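ErfK/YbiS/YcfS/YnhG family protein (Xylanimonas cellulosilytica, PDB 4LPQ) probably acts as a peptidoglycan L,D-transpeptidase in cell-wall biogenesis, and is represented here by a piece holding a putative peptidoglycan-binding domain and the catalytic YkuD domain. Local coordinates at residues 163-169 with 180-186; 141-145 with 154-158; 110-115 with 172-178; 131-137 with 201-207. All blocks are in the same frame, centred on the assembly; numbering follows the deposited sequence.

Interaction 1 (163-169 with 180-186); sequences GYAVHGS and GCVRVSN
Two parallel strands, 164-168 and 182-184, run 4.7 Å apart at 21° and bring together the predicted catalytic pair of the YkuD domain, H167 and C181; G180 and C181 belong to the family's SHGC motif. G163 comes first, its O 3.4 Å from C181 SG. The Y164 ring meets G180 O with its edge (CD1 to O, 3.5 Å); the glycine, at phi/psi 139/-31, has no CB to strike that ring. A165 N donates to C181 SG (3.5 Å), and A165 O accepts from V182 N (2.9 Å). V166 pairs with V182, its CG2 4.3 Å from V182 CB; V166, V182 and V184 share one face of the sheet, where V166 and V184 pack on L97 and M189. H167 pairs with R183 on the other face: its N bonds V182 O and its O bonds V184 N, both 3.0 Å. G168 fits against N186 OD1, which a side chain here would strike. S169 N closes the ladder on V184 O (3.0 Å), and water 1 links S169 O (2.7 Å) to N186 N (2.8 Å). H167 ND1, on an imidazole at chi1 67° (p) and chi2 89°, donates to G168 O (2.8 Å). The proton thus sits on ND1, and H167 NE2, 4.6 Å from C181 SG (chi1 -72°, m), lies on the cysteine side, consistent with a histidine that exchanges a proton with a thiol nucleophile.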
loop_
_atom_site.group_PDB
_atom_site.type_symbol
_atom_site.label_atom_id
_atom_site.label_comp_id
_atom_site.label_asym_id
_atom_site.label_seq_id
_atom_site.Cartn_x
_atom_site.Cartn_y
_atom_site.Cartn_z
ATOM N N GLY A 163 6.874 -16.061 9.469
ATOM C CA GLY A 163 5.732 -15.275 9.870
ATOM C C GLY A 163 5.490 -13.990 9.144
ATOM O O GLY A 163 4.524 -13.313 9.351
ATOM N N TYR A 164 6.404 -13.630 8.283
ATOM C CA TYR A 164 6.310 -12.410 7.500
ATOM C C TYR A 164 5.305 -12.619 6.364
ATOM O O TYR A 164 5.408 -13.545 5.524
ATOM C CB TYR A 164 7.630 -11.961 6.904
ATOM C CG TYR A 164 8.662 -11.598 7.929
ATOM C CD1 TYR A 164 8.672 -10.335 8.487
ATOM C CD2 TYR A 164 9.638 -12.427 8.314
ATOM C CE1 TYR A 164 9.544 -9.963 9.470
ATOM C CE2 TYR A 164 10.548 -12.076 9.259
ATOM C CZ TYR A 164 10.528 -10.818 9.833
ATOM O OH TYR A 164 11.461 -10.503 10.802
ATOM N N ALA A 165 4.268 -11.745 6.397
ATOM C CA ALA A 165 3.170 -11.793 5.500
ATOM C C ALA A 165 2.799 -10.422 5.017
ATOM O O ALA A 165 3.085 -9.401 5.637
ATOM C CB ALA A 165 1.935 -12.381 6.211
ATOM N N VAL A 166 2.112 -10.389 3.877
ATOM C CA VAL A 166 1.297 -9.238 3.407
ATOM C C VAL A 166 -0.124 -9.492 3.902
ATOM O O VAL A 166 -0.664 -10.600 3.748
ATOM C CB VAL A 166 1.308 -9.133 1.871
ATOM C CG1 VAL A 166 0.509 -7.916 1.421
ATOM C CG2 VAL A 166 2.742 -9.008 1.365
ATOM N N HIS A 167 -0.723 -8.491 4.531
ATOM C CA HIS A 167 -2.074 -8.654 5.092
ATOM C C HIS A 167 -2.830 -7.401 5.168
ATOM O O HIS A 167 -2.222 -6.311 5.175
ATOM C CB HIS A 167 -1.995 -9.323 6.486
ATOM C CG HIS A 167 -1.345 -8.444 7.515
ATOM N ND1 HIS A 167 -2.058 -7.550 8.293
ATOM C CD2 HIS A 167 -0.058 -8.329 7.881
ATOM C CE1 HIS A 167 -1.194 -6.928 9.097
ATOM N NE2 HIS A 167 0.021 -7.355 8.847
ATOM N N GLY A 168 -4.125 -7.478 5.258
ATOM C CA GLY A 168 -4.933 -6.315 5.574
ATOM C C GLY A 168 -4.907 -5.933 7.043
ATOM O O GLY A 168 -4.749 -6.775 7.942
ATOM N N SER A 169 -4.991 -4.639 7.250
ATOM C CA SER A 169 -4.896 -4.051 8.586
ATOM C C SER A 169 -5.827 -2.892 8.728
ATOM O O SER A 169 -6.204 -2.288 7.720
ATOM C CB SER A 169 -3.470 -3.625 8.875
ATOM O OG SER A 169 -3.229 -3.289 10.238
ATOM N N GLY A 180 7.085 -5.964 11.335
ATOM C CA GLY A 180 7.774 -6.588 10.279
ATOM C C GLY A 180 6.898 -7.025 9.125
ATOM O O GLY A 180 7.395 -7.148 7.966
ATOM N N CYS A 181 5.614 -7.394 9.364
ATOM C CA CYS A 181 4.783 -7.735 8.229
ATOM C C CYS A 181 4.469 -6.469 7.406
ATOM O O CYS A 181 4.705 -5.333 7.843
ATOM C CB CYS A 181 3.533 -8.331 8.720
ATOM S SG CYS A 181 3.785 -10.021 9.386
ATOM N N VAL A 182 3.946 -6.708 6.202
ATOM C CA VAL A 182 3.577 -5.612 5.324
ATOM C C VAL A 182 2.103 -5.442 5.304
ATOM O O VAL A 182 1.379 -6.320 4.804
ATOM C CB VAL A 182 4.139 -5.857 3.912
ATOM C CG1 VAL A 182 3.753 -4.741 2.984
ATOM C CG2 VAL A 182 5.683 -6.044 3.981
ATOM N N ARG A 183 1.588 -4.341 5.808
ATOM C CA ARG A 183 0.188 -4.039 5.910
ATOM C C ARG A 183 -0.307 -3.277 4.653
ATOM O O ARG A 183 0.401 -2.386 4.181
ATOM C CB ARG A 183 -0.065 -3.038 7.098
ATOM C CG ARG A 183 0.352 -3.562 8.390
ATOM C CD ARG A 183 0.109 -2.396 9.342
ATOM N NE ARG A 183 0.448 -2.858 10.594
ATOM C CZ ARG A 183 0.393 -2.140 11.659
ATOM N NH1 ARG A 183 -0.108 -0.891 11.612
ATOM N NH2 ARG A 183 0.839 -2.708 12.727
ATOM N N VAL A 184 -1.507 -3.590 4.261
ATOM C CA VAL A 184 -2.283 -2.866 3.239
ATOM C C VAL A 184 -3.727 -2.777 3.722
ATOM O O VAL A 184 -4.085 -3.424 4.701
ATOM C CB VAL A 184 -2.199 -3.513 1.841
ATOM C CG1 VAL A 184 -0.731 -3.589 1.376
ATOM C CG2 VAL A 184 -2.864 -4.873 1.843
ATOM N N SER A 185 -4.581 -2.012 3.054
ATOM C CA SER A 185 -5.992 -1.974 3.451
ATOM C C SER A 185 -6.687 -3.305 3.246
ATOM O O SER A 185 -6.266 -4.091 2.379
ATOM C CB SER A 185 -6.766 -0.878 2.734
ATOM O OG SER A 185 -6.959 -1.196 1.356
ATOM N N ASN A 186 -7.756 -3.551 3.959
ATOM C CA ASN A 186 -8.518 -4.774 3.711
ATOM C C ASN A 186 -9.044 -4.861 2.265
ATOM O O ASN A 186 -9.020 -5.895 1.685
ATOM C CB ASN A 186 -9.631 -4.909 4.735
ATOM C CG ASN A 186 -9.189 -5.179 6.135
ATOM O OD1 ASN A 186 -8.077 -5.462 6.436
ATOM N ND2 ASN A 186 -10.158 -5.074 7.001
HETATM O O HOH W 1 -8.361 -1.832 6.139
#

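Interaction 2 (141-145 with 154-158); sequences RDGMH and MWRPK
A short β-hairpin on the rim of the catalytic domain pairs strand 144-145 with the start of strand 154-159, and one of its side chains reaches the predicted active site. H145 and M154 form an antiparallel hydrogen-bonded pair (H145 N to M154 O 2.9 Å, M154 N to H145 O 2.8 Å); M144 and W155 are the adjoining non-hydrogen-bonded pair, CA atoms 4.6 Å apart. Both methionines are selenomethionine. M144 (chi1 t, chi2 p, chi3 p) lays CE 3.9 Å from W155 CE3, with SE at the ring's edge, a Met-aromatic contact. Beyond the pair the chain turns a corner at W155 and R156, the latter in a left-handed conformation (52/56), yet R156 N still donates to G143 O (2.8 Å). Opposite, D142 centres an inverse gamma turn closed by a weak bond from G143 N to R141 O (3.1 Å), while G143 itself is extended (169/-163). R141 N then reaches P157 O (3.0 Å). The turn presents D142 OD1 to R156 NE (2.8 Å) in a salt bridge of weak hydrogen-bond geometry. R156 also has D194 as an ionic partner, and W193 of helix 186-196 makes a cation-pi contact with it. N190 of that helix takes W155 NE1, while strand 164-168 pairs with the other edge of strand 154-159, with P157 on A165 and M154 on H167.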
loop_
_atom_site.group_PDB
_atom_site.type_symbol
_atom_site.label_atom_id
_atom_site.label_comp_id
_atom_site.label_asym_id
_atom_site.label_seq_id
_atom_site.Cartn_x
_atom_site.Cartn_y
_atom_site.Cartn_z
ATOM N N ARG A 141 -3.900 -17.681 4.807
ATOM C CA ARG A 141 -4.984 -18.016 5.698
ATOM C C ARG A 141 -6.108 -17.075 5.395
ATOM O O ARG A 141 -5.985 -15.835 5.612
ATOM C CB ARG A 141 -4.472 -17.986 7.174
ATOM C CG ARG A 141 -3.465 -19.034 7.551
ATOM C CD ARG A 141 -2.893 -18.956 8.960
ATOM N NE ARG A 141 -2.020 -20.104 9.234
ATOM C CZ ARG A 141 -1.097 -20.161 10.180
ATOM N NH1 ARG A 141 -0.859 -19.075 10.921
ATOM N NH2 ARG A 141 -0.422 -21.326 10.377
ATOM N N ASP A 142 -7.250 -17.586 4.871
ATOM C CA ASP A 142 -8.326 -16.826 4.277
ATOM C C ASP A 142 -9.407 -16.407 5.241
ATOM O O ASP A 142 -10.558 -16.844 5.140
ATOM C CB ASP A 142 -8.979 -17.610 3.124
ATOM C CG ASP A 142 -9.943 -16.813 2.284
ATOM O OD1 ASP A 142 -10.000 -15.577 2.448
ATOM O OD2 ASP A 142 -10.602 -17.486 1.405
ATOM N N GLY A 143 -9.070 -15.475 6.080
ATOM C CA GLY A 143 -9.933 -14.878 7.137
ATOM C C GLY A 143 -9.036 -14.033 8.061
ATOM O O GLY A 143 -7.905 -13.610 7.715
HETATM N N MSE A 144 -9.538 -13.703 9.234
HETATM C CA MSE A 144 -8.881 -12.916 10.232
HETATM C C MSE A 144 -8.044 -13.852 11.141
HETATM O O MSE A 144 -8.623 -14.751 11.798
HETATM C CB MSE A 144 -9.986 -12.126 10.984
HETATM C CG MSE A 144 -9.277 -11.106 11.844
HETATM SE SE MSE A 144 -8.506 -9.588 10.926
HETATM C CE MSE A 144 -10.001 -8.425 10.690
ATOM N N HIS A 145 -6.727 -13.656 11.224
ATOM C CA HIS A 145 -5.834 -14.515 12.014
ATOM C C HIS A 145 -4.856 -13.809 12.898
ATOM O O HIS A 145 -4.436 -12.701 12.583
ATOM C CB HIS A 145 -5.039 -15.387 11.017
ATOM C CG HIS A 145 -5.911 -16.460 10.416
ATOM N ND1 HIS A 145 -6.685 -16.395 9.257
ATOM C CD2 HIS A 145 -6.102 -17.713 10.882
ATOM C CE1 HIS A 145 -7.362 -17.545 9.087
ATOM N NE2 HIS A 145 -6.967 -18.363 10.032
HETATM N N MSE A 154 -4.474 -10.073 11.578
HETATM C CA MSE A 154 -4.159 -9.874 10.209
HETATM C C MSE A 154 -5.328 -10.375 9.372
HETATM O O MSE A 154 -5.824 -11.496 9.508
HETATM C CB MSE A 154 -2.956 -10.734 9.783
HETATM C CG MSE A 154 -1.697 -10.332 10.545
HETATM SE SE MSE A 154 -0.037 -11.281 9.870
HETATM C CE MSE A 154 -0.661 -12.971 10.245
ATOM N N TRP A 155 -5.752 -9.556 8.402
ATOM C CA TRP A 155 -6.826 -9.912 7.455
ATOM C C TRP A 155 -6.294 -10.591 6.220
ATOM O O TRP A 155 -5.518 -9.961 5.462
ATOM C CB TRP A 155 -7.676 -8.672 7.101
ATOM C CG TRP A 155 -8.766 -8.972 6.124
ATOM C CD1 TRP A 155 -8.834 -8.523 4.840
ATOM C CD2 TRP A 155 -9.936 -9.754 6.357
ATOM N NE1 TRP A 155 -10.014 -8.993 4.263
ATOM C CE2 TRP A 155 -10.693 -9.738 5.186
ATOM C CE3 TRP A 155 -10.408 -10.512 7.453
ATOM C CZ2 TRP A 155 -11.871 -10.460 5.066
ATOM C CZ3 TRP A 155 -11.532 -11.248 7.320
ATOM C CH2 TRP A 155 -12.280 -11.203 6.146
ATOM N N ARG A 156 -6.629 -11.843 6.001
ATOM C CA ARG A 156 -6.261 -12.588 4.816
ATOM C C ARG A 156 -4.763 -12.534 4.536
ATOM O O ARG A 156 -4.375 -12.214 3.398
ATOM C CB ARG A 156 -7.152 -12.169 3.663
ATOM C CG ARG A 156 -8.658 -12.216 3.920
ATOM C CD ARG A 156 -9.466 -11.886 2.689
ATOM N NE ARG A 156 -9.512 -12.940 1.721
ATOM C CZ ARG A 156 -10.059 -12.807 0.553
ATOM N NH1 ARG A 156 -10.446 -11.640 0.107
ATOM N NH2 ARG A 156 -10.231 -13.900 -0.217
ATOM N N PRO A 157 -3.938 -12.939 5.506
ATOM C CA PRO A 157 -2.484 -12.954 5.230
ATOM C C PRO A 157 -2.063 -13.945 4.136
ATOM O O PRO A 157 -2.538 -15.063 4.086
ATOM C CB PRO A 157 -1.925 -13.305 6.590
ATOM C CG PRO A 157 -2.997 -14.140 7.263
ATOM C CD PRO A 157 -4.269 -13.456 6.854
ATOM N N LYS A 158 -1.092 -13.449 3.390
ATOM C CA LYS A 158 -0.344 -14.219 2.436
ATOM C C LYS A 158 1.133 -14.238 2.896
ATOM O O LYS A 158 1.779 -13.158 2.956
ATOM C CB LYS A 158 -0.433 -13.682 1.053
ATOM C CG LYS A 158 -1.820 -13.792 0.491
ATOM C CD LYS A 158 -1.898 -14.006 -0.867
ATOM C CE LYS A 158 -3.281 -14.098 -1.407
ATOM N NZ LYS A 158 -3.554 -15.305 -2.250
#

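Interaction 3 (110-115 with 172-178); sequences NASSGN and IPTYPAS
I172 lies in the loop between strand 164-168 and the predicted nucleophile C181; its O accepts N110 ND2 (3.0 Å), and its CG2 packs 3.5 Å from A111 C. P173 follows, its CD 3.7 Å from S112 OG. Y175 O receives the hydroxyl of S112 (OG to O, 2.8 Å), a small side chain, chi1 t, that reaches the carbonyl. P176 sets its CB 3.4 Å from G114 O, and A177 brings its CB within 3.6 Å of S112 OG. S178 completes a single backbone bridge with G114: S178 N donates to S113 O (2.9 Å) and N115 N to S178 O (3.0 Å), while G114 CA lies 3.3 Å from S178 O. S178 OG turns to C181 O and G180 N, as the serine of the family's SHGC motif. Without regular structure, the two loops are zipped between strand 182-184, whose R183 bonds the S112 backbone, and helix 43-56 of the putative peptidoglycan-binding domain, where K54 holds N110 OD1 and W43 packs on I172, so the paired loops lie where the two domains touch.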
loop_
_atom_site.group_PDB
_atom_site.type_symbol
_atom_site.label_atom_id
_atom_site.label_comp_id
_atom_site.label_asym_id
_atom_site.label_seq_id
_atom_site.Cartn_x
_atom_site.Cartn_y
_atom_site.Cartn_z
ATOM N N ASN A 110 -1.031 1.565 -1.053
ATOM C CA ASN A 110 -0.347 2.068 0.127
ATOM C C ASN A 110 -0.044 0.919 1.090
ATOM O O ASN A 110 -0.860 0.066 1.375
ATOM C CB ASN A 110 -1.268 3.072 0.803
ATOM C CG ASN A 110 -0.624 3.759 1.990
ATOM O OD1 ASN A 110 0.448 4.328 1.839
ATOM N ND2 ASN A 110 -1.272 3.671 3.148
ATOM N N ALA A 111 1.209 0.922 1.628
ATOM C CA ALA A 111 1.700 -0.132 2.508
ATOM C C ALA A 111 2.399 0.453 3.730
ATOM O O ALA A 111 2.832 1.612 3.727
ATOM C CB ALA A 111 2.627 -1.109 1.730
ATOM N N SER A 112 2.573 -0.373 4.789
ATOM C CA SER A 112 3.380 -0.014 5.890
ATOM C C SER A 112 4.030 -1.236 6.412
ATOM O O SER A 112 3.402 -2.244 6.706
ATOM C CB SER A 112 2.519 0.674 6.973
ATOM O OG SER A 112 3.293 1.102 8.081
ATOM N N SER A 113 5.377 -1.173 6.551
ATOM C CA SER A 113 6.221 -2.273 6.965
ATOM C C SER A 113 6.893 -2.059 8.310
ATOM O O SER A 113 6.446 -1.212 9.061
ATOM C CB SER A 113 7.189 -2.640 5.848
ATOM O OG SER A 113 8.137 -1.585 5.667
ATOM N N GLY A 114 7.919 -2.835 8.639
ATOM C CA GLY A 114 8.454 -2.809 9.982
ATOM C C GLY A 114 9.104 -1.508 10.398
ATOM O O GLY A 114 9.812 -0.914 9.609
ATOM N N ASN A 115 8.860 -1.122 11.620
ATOM C CA ASN A 115 9.411 0.121 12.134
ATOM C C ASN A 115 10.883 0.130 12.567
ATOM O O ASN A 115 11.363 1.184 12.884
ATOM C CB ASN A 115 8.514 0.703 13.206
ATOM C CG ASN A 115 8.568 -0.035 14.489
ATOM O OD1 ASN A 115 9.401 -0.886 14.742
ATOM N ND2 ASN A 115 7.734 0.409 15.364
ATOM N N ILE A 172 -2.765 1.824 8.118
ATOM C CA ILE A 172 -1.651 1.734 7.172
ATOM C C ILE A 172 -1.098 3.172 7.038
ATOM O O ILE A 172 -1.453 3.876 6.088
ATOM C CB ILE A 172 -2.064 1.132 5.848
ATOM C CG1 ILE A 172 -2.849 -0.149 6.019
ATOM C CG2 ILE A 172 -0.826 0.863 5.036
ATOM C CD1 ILE A 172 -4.352 0.058 5.977
ATOM N N PRO A 173 -0.238 3.574 7.989
ATOM C CA PRO A 173 0.144 4.950 8.010
ATOM C C PRO A 173 1.262 5.302 7.012
ATOM O O PRO A 173 1.721 4.447 6.248
ATOM C CB PRO A 173 0.653 5.145 9.374
ATOM C CG PRO A 173 0.863 3.894 9.945
ATOM C CD PRO A 173 0.189 2.868 9.205
ATOM N N THR A 174 1.633 6.565 6.988
ATOM C CA THR A 174 2.622 7.060 6.106
ATOM C C THR A 174 4.082 6.796 6.478
ATOM O O THR A 174 4.991 7.203 5.758
ATOM C CB THR A 174 2.459 8.547 5.891
ATOM O OG1 THR A 174 2.610 9.206 7.147
ATOM C CG2 THR A 174 1.151 8.955 5.253
ATOM N N TYR A 175 4.281 6.118 7.583
ATOM C CA TYR A 175 5.583 5.652 8.024
ATOM C C TYR A 175 5.481 4.173 8.326
ATOM O O TYR A 175 4.382 3.633 8.506
ATOM C CB TYR A 175 5.994 6.460 9.296
ATOM C CG TYR A 175 5.057 6.305 10.471
ATOM C CD1 TYR A 175 5.206 5.309 11.386
ATOM C CD2 TYR A 175 3.960 7.137 10.624
ATOM C CE1 TYR A 175 4.341 5.139 12.437
ATOM C CE2 TYR A 175 3.046 6.963 11.679
ATOM C CZ TYR A 175 3.271 5.966 12.616
ATOM O OH TYR A 175 2.400 5.807 13.657
ATOM N N PRO A 176 6.630 3.505 8.362
ATOM C CA PRO A 176 6.651 2.055 8.710
ATOM C C PRO A 176 6.268 1.856 10.158
ATOM O O PRO A 176 6.958 2.348 11.045
ATOM C CB PRO A 176 8.030 1.635 8.360
ATOM C CG PRO A 176 8.764 2.805 7.918
ATOM C CD PRO A 176 7.962 3.993 8.014
ATOM N N ALA A 177 5.195 1.116 10.418
ATOM C CA ALA A 177 4.598 1.062 11.729
ATOM C C ALA A 177 4.500 -0.364 12.304
ATOM O O ALA A 177 4.019 -0.502 13.451
ATOM C CB ALA A 177 3.195 1.647 11.682
ATOM N N SER A 178 4.828 -1.385 11.510
ATOM C CA SER A 178 4.607 -2.766 11.932
ATOM C C SER A 178 5.731 -3.383 12.723
ATOM O O SER A 178 6.788 -2.806 12.884
ATOM C CB SER A 178 4.227 -3.620 10.720
ATOM O OG SER A 178 5.371 -4.007 10.043
#

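Interaction 4 (131-137 with 201-207); sequences PRGDFAV and GTRVLLY
Strand 133-136 runs antiparallel (156°, 4.3 Å between axes) to strand 203-206, the last of the chain, and almost every main-chain donor and acceptor facing the partner is matched. G133 and L206 make one hydrogen-bonded pair (G133 N to L206 O 3.0 Å, L206 N to G133 O 2.9 Å), F135 and V204 the next (F135 N to V204 O 2.8 Å, V204 N to F135 O 2.9 Å). Past the strands V137 N bonds T202 O (2.9 Å) and G201 N bonds V137 O (2.8 Å). The exception is P131 O, buried beneath L206 CB at 3.5 Å without a polar partner. G201 (101/-14) and G133 (146/-170) adopt angles that a CB would disfavour, and at G133 one would also hit the F135 ring. On one face F135 (chi1 m) meets L206 CD1 edge-on (CD2 to CD1, 3.5 Å), and V137 CG2 lies 3.8 Å from V204 CG2. On the other, extended R203 grips D134 in a two-pronged salt bridge, NE to OD1 and NH2 to OD2, both 2.9 Å. The other edge of strand 203-206 bonds strand 86-91. R132 NH1 reaches the terminal carboxylate at Y207 OXT (2.9 Å) as well as D93, while Y207 OH bonds E89. Backbone bonds on both edges thus make the final strand an interior member of the sheet, and R132 offsets the charge of the carboxylate at its end.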
loop_
_atom_site.group_PDB
_atom_site.type_symbol
_atom_site.label_atom_id
_atom_site.label_comp_id
_atom_site.label_asym_id
_atom_site.label_seq_id
_atom_site.Cartn_x
_atom_site.Cartn_y
_atom_site.Cartn_z
ATOM N N PRO A 131 12.264 -8.127 5.949
ATOM C CA PRO A 131 13.408 -8.538 5.187
ATOM C C PRO A 131 13.359 -8.105 3.729
ATOM O O PRO A 131 12.315 -8.072 3.129
ATOM C CB PRO A 131 13.355 -10.079 5.232
ATOM C CG PRO A 131 11.953 -10.388 5.533
ATOM C CD PRO A 131 11.413 -9.241 6.333
ATOM N N ARG A 132 14.497 -7.754 3.206
ATOM C CA ARG A 132 14.721 -7.490 1.823
ATOM C C ARG A 132 15.127 -8.779 1.141
ATOM O O ARG A 132 15.837 -9.629 1.714
ATOM C CB ARG A 132 15.810 -6.445 1.587
ATOM C CG ARG A 132 15.345 -5.077 1.967
ATOM C CD ARG A 132 16.422 -3.980 1.976
ATOM N NE ARG A 132 15.935 -2.932 2.952
ATOM C CZ ARG A 132 15.403 -1.669 2.857
ATOM N NH1 ARG A 132 15.134 -0.741 1.745
ATOM N NH2 ARG A 132 15.026 -1.259 4.036
ATOM N N GLY A 133 14.656 -8.978 -0.079
ATOM C CA GLY A 133 14.966 -10.174 -0.824
ATOM C C GLY A 133 13.889 -10.654 -1.717
ATOM O O GLY A 133 12.970 -9.940 -2.035
ATOM N N ASP A 134 14.112 -11.888 -2.241
ATOM C CA ASP A 134 13.297 -12.418 -3.271
ATOM C C ASP A 134 12.648 -13.709 -2.740
ATOM O O ASP A 134 13.371 -14.703 -2.582
ATOM C CB ASP A 134 14.220 -12.680 -4.432
ATOM C CG ASP A 134 13.627 -12.700 -5.717
ATOM O OD1 ASP A 134 12.497 -13.063 -5.873
ATOM O OD2 ASP A 134 14.438 -12.409 -6.698
ATOM N N PHE A 135 11.366 -13.628 -2.460
ATOM C CA PHE A 135 10.637 -14.641 -1.731
ATOM C C PHE A 135 9.419 -15.093 -2.528
ATOM O O PHE A 135 9.262 -14.701 -3.715
ATOM C CB PHE A 135 10.200 -14.090 -0.363
ATOM C CG PHE A 135 11.318 -13.599 0.434
ATOM C CD1 PHE A 135 12.212 -14.431 1.061
ATOM C CD2 PHE A 135 11.542 -12.210 0.642
ATOM C CE1 PHE A 135 13.313 -13.933 1.770
ATOM C CE2 PHE A 135 12.598 -11.759 1.393
ATOM C CZ PHE A 135 13.493 -12.615 1.962
ATOM N N ALA A 136 8.558 -15.924 -1.980
ATOM C CA ALA A 136 7.362 -16.384 -2.655
ATOM C C ALA A 136 6.296 -16.674 -1.607
ATOM O O ALA A 136 6.583 -17.112 -0.519
ATOM C CB ALA A 136 7.663 -17.668 -3.463
ATOM N N VAL A 137 5.044 -16.424 -2.004
ATOM C CA VAL A 137 3.928 -16.828 -1.184
ATOM C C VAL A 137 3.961 -18.341 -1.000
ATOM O O VAL A 137 3.977 -19.069 -2.024
ATOM C CB VAL A 137 2.581 -16.389 -1.793
ATOM C CG1 VAL A 137 1.425 -16.887 -0.980
ATOM C CG2 VAL A 137 2.534 -14.869 -1.990
ATOM N N GLY A 201 2.927 -19.531 -4.604
ATOM C CA GLY A 201 4.031 -19.556 -5.520
ATOM C C GLY A 201 4.379 -18.186 -6.087
ATOM O O GLY A 201 5.433 -18.008 -6.694
ATOM N N THR A 202 3.493 -17.192 -5.917
ATOM C CA THR A 202 3.738 -15.862 -6.475
ATOM C C THR A 202 4.993 -15.270 -5.854
ATOM O O THR A 202 5.124 -15.171 -4.629
ATOM C CB THR A 202 2.534 -14.948 -6.264
ATOM O OG1 THR A 202 1.357 -15.461 -6.869
ATOM C CG2 THR A 202 2.784 -13.560 -6.782
ATOM N N ARG A 203 5.858 -14.713 -6.718
ATOM C CA ARG A 203 7.060 -14.020 -6.289
ATOM C C ARG A 203 6.687 -12.779 -5.466
ATOM O O ARG A 203 5.862 -11.968 -5.910
ATOM C CB ARG A 203 7.886 -13.622 -7.502
ATOM C CG ARG A 203 9.246 -13.035 -7.239
ATOM C CD ARG A 203 9.878 -12.689 -8.563
ATOM N NE ARG A 203 11.235 -12.261 -8.394
ATOM C CZ ARG A 203 11.952 -11.612 -9.299
ATOM N NH1 ARG A 203 11.383 -11.312 -10.472
ATOM N NH2 ARG A 203 13.197 -11.282 -9.043
ATOM N N VAL A 204 7.427 -12.567 -4.407
ATOM C CA VAL A 204 7.296 -11.381 -3.573
ATOM C C VAL A 204 8.715 -10.850 -3.429
ATOM O O VAL A 204 9.573 -11.476 -2.821
ATOM C CB VAL A 204 6.712 -11.659 -2.158
ATOM C CG1 VAL A 204 6.604 -10.348 -1.346
ATOM C CG2 VAL A 204 5.343 -12.284 -2.328
ATOM N N LEU A 205 8.962 -9.663 -4.000
ATOM C CA LEU A 205 10.269 -9.076 -4.080
ATOM C C LEU A 205 10.303 -7.799 -3.248
ATOM O O LEU A 205 9.515 -6.899 -3.572
ATOM C CB LEU A 205 10.570 -8.794 -5.586
ATOM C CG LEU A 205 11.808 -8.112 -5.939
ATOM C CD1 LEU A 205 12.994 -8.965 -5.598
ATOM C CD2 LEU A 205 11.813 -7.793 -7.461
ATOM N N LEU A 206 11.170 -7.694 -2.252
ATOM C CA LEU A 206 11.201 -6.537 -1.342
ATOM C C LEU A 206 12.547 -5.899 -1.495
ATOM O O LEU A 206 13.584 -6.600 -1.459
ATOM C CB LEU A 206 10.953 -6.873 0.086
ATOM C CG LEU A 206 9.662 -7.619 0.405
ATOM C CD1 LEU A 206 9.860 -9.147 0.324
ATOM C CD2 LEU A 206 9.058 -7.194 1.760
ATOM N N TYR A 207 12.569 -4.584 -1.625
ATOM C CA TYR A 207 13.874 -3.865 -1.773
ATOM C C TYR A 207 13.807 -2.477 -1.180
ATOM O O TYR A 207 12.683 -1.971 -0.921
ATOM C CB TYR A 207 14.219 -3.709 -3.256
ATOM C CG TYR A 207 13.088 -3.341 -4.172
ATOM C CD1 TYR A 207 12.731 -2.032 -4.326
ATOM C CD2 TYR A 207 12.392 -4.274 -4.874
ATOM C CE1 TYR A 207 11.720 -1.674 -5.172
ATOM C CE2 TYR A 207 11.398 -3.966 -5.768
ATOM C CZ TYR A 207 11.029 -2.620 -5.891
ATOM O OH TYR A 207 9.973 -2.306 -6.765
ATOM O OXT TYR A 207 14.917 -1.889 -0.902
#

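Interaction 1 is the hub. Strand 164-168 joins it to interaction 2, with centres 9 Å apart, through G168 N to W155 O and V166 O to K158 N, each 2.9 Å; M154 comes within about 4 Å of the side chains of both H167 and C181. On its other side R183 N meets S112 O at 2.9 Å, so the loops of interaction 3, also 9 Å away between centres, border the predicted site through S178. Interaction 4 is more distant from interaction 1 (centres about 13 Å apart) and touches it where P131 CD packs 3.7 Å from Y164 CD1. Interactions 2 and 3 flank the site without touching, nearest atoms about 9 Å apart.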